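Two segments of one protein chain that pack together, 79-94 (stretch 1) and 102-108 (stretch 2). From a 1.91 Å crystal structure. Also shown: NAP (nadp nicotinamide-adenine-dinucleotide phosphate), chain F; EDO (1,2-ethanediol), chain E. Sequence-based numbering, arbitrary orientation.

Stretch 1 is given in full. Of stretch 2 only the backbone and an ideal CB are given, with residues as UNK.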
# COMPACT_ATOMS: atom_id res chain seq x y z
N VAL A 79 -6.11 -4.20 24.37
CA VAL A 79 -4.98 -3.67 23.55
C VAL A 79 -3.68 -4.21 24.18
O VAL A 79 -3.35 -3.76 25.26
CB VAL A 79 -5.04 -2.14 23.49
CG1 VAL A 79 -3.95 -1.59 22.61
CG2 VAL A 79 -6.43 -1.66 23.03
N ILE A 80 -3.10 -5.25 23.59
CA ILE A 80 -2.07 -6.09 24.25
C ILE A 80 -0.69 -5.73 23.70
O ILE A 80 -0.44 -5.87 22.49
CB ILE A 80 -2.36 -7.57 24.07
CG1 ILE A 80 -3.81 -7.92 24.48
CG2 ILE A 80 -1.34 -8.40 24.85
CD1 ILE A 80 -4.18 -9.35 24.22
N ALA A 81 0.21 -5.33 24.60
CA ALA A 81 1.65 -5.17 24.29
C ALA A 81 2.44 -5.83 25.43
O ALA A 81 2.93 -5.08 26.33
CB ALA A 81 1.96 -3.72 24.12
N VAL A 82 2.53 -7.16 25.41
CA VAL A 82 3.24 -7.86 26.52
C VAL A 82 4.34 -8.78 25.98
O VAL A 82 5.44 -8.60 26.48
CB VAL A 82 2.34 -8.52 27.59
CG1 VAL A 82 0.92 -8.01 27.60
CG2 VAL A 82 2.44 -10.03 27.66
N ASN A 83 4.07 -9.68 25.04
CA ASN A 83 5.07 -10.67 24.56
C ASN A 83 4.88 -10.95 23.06
O ASN A 83 3.97 -10.33 22.45
CB ASN A 83 5.04 -11.94 25.41
CG ASN A 83 3.64 -12.51 25.53
OD1 ASN A 83 2.85 -12.36 24.59
ND2 ASN A 83 3.34 -13.13 26.67
N SER A 84 5.68 -11.87 22.50
CA SER A 84 5.89 -12.01 21.03
C SER A 84 5.35 -13.34 20.52
O SER A 84 4.72 -13.36 19.45
CB SER A 84 7.36 -11.88 20.71
OG SER A 84 7.83 -10.57 21.01
N TYR A 85 5.64 -14.45 21.21
CA TYR A 85 5.47 -15.83 20.69
C TYR A 85 4.20 -16.43 21.30
O TYR A 85 3.94 -16.21 22.48
CB TYR A 85 6.75 -16.62 20.95
CG TYR A 85 8.00 -15.90 20.50
CD1 TYR A 85 8.20 -15.58 19.16
CD2 TYR A 85 8.94 -15.45 21.41
CE1 TYR A 85 9.32 -14.90 18.73
CE2 TYR A 85 10.07 -14.75 21.00
CZ TYR A 85 10.26 -14.48 19.66
OH TYR A 85 11.36 -13.79 19.26
N LEU A 86 3.41 -17.13 20.49
CA LEU A 86 2.08 -17.71 20.88
C LEU A 86 2.24 -18.62 22.12
O LEU A 86 1.29 -18.71 22.95
CB LEU A 86 1.47 -18.46 19.70
CG LEU A 86 -0.05 -18.42 19.60
CD1 LEU A 86 -0.63 -17.06 19.95
CD2 LEU A 86 -0.53 -18.87 18.23
N THR A 87 3.39 -19.28 22.22
CA THR A 87 3.79 -20.14 23.36
C THR A 87 3.64 -19.34 24.66
O THR A 87 3.18 -19.91 25.63
CB THR A 87 5.19 -20.70 23.05
OG1 THR A 87 5.21 -22.02 23.57
CG2 THR A 87 6.34 -19.88 23.60
N ASP A 88 3.95 -18.05 24.65
CA ASP A 88 3.74 -17.12 25.79
C ASP A 88 2.37 -16.46 25.67
O ASP A 88 1.61 -16.46 26.66
CB ASP A 88 4.88 -16.10 25.86
CG ASP A 88 6.25 -16.75 25.90
OD1 ASP A 88 6.38 -17.74 26.64
OD2 ASP A 88 7.16 -16.29 25.16
N ALA A 89 2.03 -15.93 24.48
CA ALA A 89 0.88 -15.02 24.27
C ALA A 89 -0.45 -15.76 24.46
O ALA A 89 -1.47 -15.12 24.75
CB ALA A 89 0.97 -14.41 22.88
N VAL A 90 -0.47 -17.06 24.26
CA VAL A 90 -1.71 -17.88 24.43
C VAL A 90 -2.29 -17.65 25.83
O VAL A 90 -3.54 -17.63 25.95
CB VAL A 90 -1.46 -19.37 24.14
CG1 VAL A 90 -0.58 -20.02 25.22
CG2 VAL A 90 -2.78 -20.11 23.95
N GLU A 91 -1.46 -17.42 26.85
CA GLU A 91 -1.96 -17.18 28.23
C GLU A 91 -2.87 -15.94 28.24
O GLU A 91 -4.01 -16.06 28.75
CB GLU A 91 -0.78 -17.06 29.20
CG GLU A 91 -1.23 -17.01 30.65
CD GLU A 91 -0.13 -16.60 31.61
OE1 GLU A 91 0.98 -17.16 31.51
OE2 GLU A 91 -0.38 -15.68 32.40
N GLN A 92 -2.43 -14.80 27.68
CA GLN A 92 -3.23 -13.55 27.68
C GLN A 92 -4.40 -13.69 26.69
O GLN A 92 -5.50 -13.20 27.01
CB GLN A 92 -2.38 -12.33 27.36
CG GLN A 92 -1.31 -12.06 28.41
CD GLN A 92 -0.12 -12.97 28.33
OE1 GLN A 92 0.37 -13.29 27.25
NE2 GLN A 92 0.40 -13.36 29.49
N LEU A 93 -4.17 -14.34 25.54
CA LEU A 93 -5.20 -14.42 24.47
C LEU A 93 -6.34 -15.36 24.94
O LEU A 93 -7.50 -15.07 24.59
CB LEU A 93 -4.56 -14.86 23.14
CG LEU A 93 -3.60 -13.84 22.51
CD1 LEU A 93 -2.81 -14.40 21.34
CD2 LEU A 93 -4.36 -12.63 22.04
N ARG A 94 -6.03 -16.42 25.71
CA ARG A 94 -7.06 -17.32 26.29
C ARG A 94 -7.99 -16.51 27.21
O ARG A 94 -9.23 -16.64 27.10
CB ARG A 94 -6.46 -18.49 27.08
CG ARG A 94 -5.61 -19.42 26.22
CD ARG A 94 -5.68 -20.92 26.45
NE ARG A 94 -4.43 -21.39 27.01
CZ ARG A 94 -3.67 -22.38 26.53
NH1 ARG A 94 -4.01 -23.06 25.44
NH2 ARG A 94 -2.51 -22.64 27.10
N UNK A 102 -12.69 -8.81 22.50
CA UNK A 102 -11.87 -8.60 21.27
C UNK A 102 -10.45 -8.23 21.72
O UNK A 102 -10.31 -7.50 22.73
CB UNK A 102 -12.46 -7.51 20.37
N UNK A 103 -9.44 -8.70 20.99
CA UNK A 103 -8.03 -8.40 21.34
C UNK A 103 -7.26 -8.02 20.08
O UNK A 103 -7.32 -8.75 19.08
CB UNK A 103 -7.37 -9.60 22.02
N UNK A 104 -6.58 -6.88 20.15
CA UNK A 104 -5.53 -6.50 19.17
C UNK A 104 -4.20 -6.61 19.95
O UNK A 104 -4.16 -6.19 21.12
CB UNK A 104 -5.75 -5.10 18.60
N UNK A 105 -3.19 -7.25 19.37
CA UNK A 105 -1.91 -7.52 20.06
C UNK A 105 -0.71 -7.22 19.16
O UNK A 105 -0.81 -7.47 17.94
CB UNK A 105 -1.85 -8.98 20.52
N UNK A 106 0.39 -6.80 19.76
CA UNK A 106 1.68 -6.59 19.06
C UNK A 106 2.42 -7.90 18.89
O UNK A 106 3.47 -7.85 18.22
CB UNK A 106 2.56 -5.60 19.82
N UNK A 107 1.95 -9.02 19.47
CA UNK A 107 2.68 -10.31 19.37
C UNK A 107 3.09 -10.57 17.91
O UNK A 107 2.21 -10.74 17.08
CB UNK A 107 1.82 -11.46 19.89
N UNK A 108 4.40 -10.63 17.62
CA UNK A 108 4.93 -10.71 16.24
C UNK A 108 4.45 -12.02 15.60
O UNK A 108 4.14 -12.02 14.41
CB UNK A 108 6.46 -10.63 16.23
PA NAP F . 8.15 -3.88 27.56
O1A NAP F . 8.39 -2.46 27.74
O2A NAP F . 9.03 -4.99 28.19
O5B NAP F . 6.60 -4.13 28.01
C5B NAP F . 6.06 -5.44 28.26
C4B NAP F . 4.96 -5.30 29.30
O4B NAP F . 4.32 -6.56 29.55
C3B NAP F . 5.42 -4.77 30.68
O3B NAP F . 4.51 -3.68 30.96
C2B NAP F . 5.18 -5.89 31.68
O2B NAP F . 4.66 -5.44 32.96
C1B NAP F . 4.04 -6.58 30.99
N9A NAP F . 3.79 -7.98 31.32
C8A NAP F . 4.60 -9.05 31.21
N7A NAP F . 3.91 -10.14 31.54
C5A NAP F . 2.63 -9.76 31.77
C6A NAP F . 1.35 -10.40 32.15
N6A NAP F . 1.26 -11.71 32.34
N1A NAP F . 0.27 -9.63 32.30
C2A NAP F . 0.28 -8.30 32.11
N3A NAP F . 1.40 -7.62 31.77
C4A NAP F . 2.56 -8.33 31.64
O3 NAP F . 8.12 -4.29 25.97
PN NAP F . 7.46 -3.37 24.75
O1N NAP F . 8.49 -2.60 23.99
O2N NAP F . 6.27 -2.63 25.24
O5D NAP F . 7.06 -4.68 23.92
C5D NAP F . 6.02 -5.61 24.26
C4D NAP F . 5.84 -6.72 23.27
O4D NAP F . 5.36 -6.12 22.02
C3D NAP F . 7.12 -7.47 23.03
O3D NAP F . 6.92 -8.87 22.94
C2D NAP F . 7.58 -6.91 21.68
O2D NAP F . 8.43 -7.87 21.03
C1D NAP F . 6.22 -6.60 20.99
N1N NAP F . 6.35 -5.58 19.94
C2N NAP F . 5.85 -5.85 18.75
C3N NAP F . 6.01 -4.93 17.72
C7N NAP F . 5.41 -5.18 16.35
O7N NAP F . 5.74 -4.39 15.47
N7N NAP F . 4.53 -6.18 16.14
C4N NAP F . 6.69 -3.74 17.97
C5N NAP F . 7.20 -3.47 19.23
C6N NAP F . 7.01 -4.43 20.20
P2B NAP F . 5.49 -4.49 33.93
O1X NAP F . 5.60 -3.13 33.28
O2X NAP F . 4.57 -4.28 35.13
O3X NAP F . 6.74 -5.35 34.10
C1 EDO E . 9.78 -5.30 16.17
O1 EDO E . 8.85 -6.35 16.17
C2 EDO E . 9.64 -4.49 14.92
O2 EDO E . 8.66 -3.47 15.06

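Position 102 has nothing of stretch 1 within 5.5 Å of its ideal CB. Stretch 1 therefore sets little limit here, and many side chains would suit. The residue is Asn102, whose amide is hydrogen-bonded elsewhere in the structure.

Position 103 is extended, and its CB points toward stretch 1. The ideal CB already lies 3.9 Å from Ile80 CD1 and 4.3 Å from Leu93 CD2. A small apolar side chain suits this spot. It is Ala103, and its methyl packs against both of these side chains.

Position 104 pairs with Val79 in a parallel bridge. Its carbonyl accepts a hydrogen bond from the backbone of stretch 1, Ile80 N to O of 104 at 2.8 Å. CB points to the face of the sheet that carries the Val79 side chain, so Val, Ile or another apolar residue would fit. It is Val104, chi1 p, with CG1 4.2 Å from Val79 CG2.

Position 105 is bridged to Ile80, and its CB sits 3.9 Å from Ile80 CB and 4.7 Å from Leu93 CD2. A beta-branched residue such as Val, Ile or Thr suits this extended backbone. It is Thr105, chi1 t. CG2 approaches Leu93 CD2 at 4.4 Å, while OG1 bonds to a water at 3.1 Å. That water also accepts from Val82 N (2.9 Å to its O) and donates to Asn83 O (2.9 Å), so it links the two stretches beyond the strand pairing.

Position 106 leaves the strand, but its N still donates to Ile80 O at 3.0 Å. CB points toward stretch 1, 4.6 Å from Ala81 CA. Ala81 offers only a methyl, so a medium or large apolar side chain could cover it. It is Leu106, with CD1 3.8 Å from Ala81 CB. Its backbone O accepts from N7N of the NADP at 2.9 Å.

Position 107 is tight. Its ideal CB is 3.5 Å from both Asn83 O and Ser84 O, and 4.3 Å from Ala89 CB. A small residue is favoured, and the nearby carbonyls would welcome a donor: Ser fits well, and Ala or Cys is conceivable. It is Ser107, chi1 m, whose OG donates to Asn83 O at 2.7 Å and lies 3.5 Å from Ala89 CB.

Position 108 has its CB sideways, 4.6 Å from Ser84 O. Ser84 OG and the ribose hydroxyls of the NADP lie within reach of a longer side chain, so an acceptor such as Glu or Gln suits. It is Glu108. Ser84 OG donates to OE1 at 2.6 Å, and NADP O2D donates to OE2 at 2.8 Å.

Stretch 2 (102-108) NAVTLSE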
# COMPACT_ATOMS: atom_id res chain seq x y z
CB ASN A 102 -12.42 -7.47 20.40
CG ASN A 102 -13.84 -7.73 19.91
OD1 ASN A 102 -14.09 -8.73 19.24
ND2 ASN A 102 -14.76 -6.83 20.22
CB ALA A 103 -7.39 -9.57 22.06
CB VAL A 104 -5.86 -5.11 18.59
CG1 VAL A 104 -5.76 -3.99 19.63
CG2 VAL A 104 -5.03 -4.81 17.37
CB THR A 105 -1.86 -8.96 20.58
OG1 THR A 105 -0.66 -9.15 21.33
CG2 THR A 105 -1.92 -10.01 19.49
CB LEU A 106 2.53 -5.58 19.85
CG LEU A 106 2.00 -4.17 19.84
CD1 LEU A 106 2.98 -3.24 20.51
CD2 LEU A 106 1.61 -3.72 18.43
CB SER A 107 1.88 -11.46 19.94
OG SER A 107 1.75 -11.31 21.36
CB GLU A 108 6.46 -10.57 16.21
CG GLU A 108 6.94 -9.16 16.54
CD GLU A 108 7.22 -8.87 18.00
OE1 GLU A 108 6.69 -9.62 18.86
OE2 GLU A 108 7.94 -7.87 18.27
O HOH W 1 1.89 -8.43 22.89
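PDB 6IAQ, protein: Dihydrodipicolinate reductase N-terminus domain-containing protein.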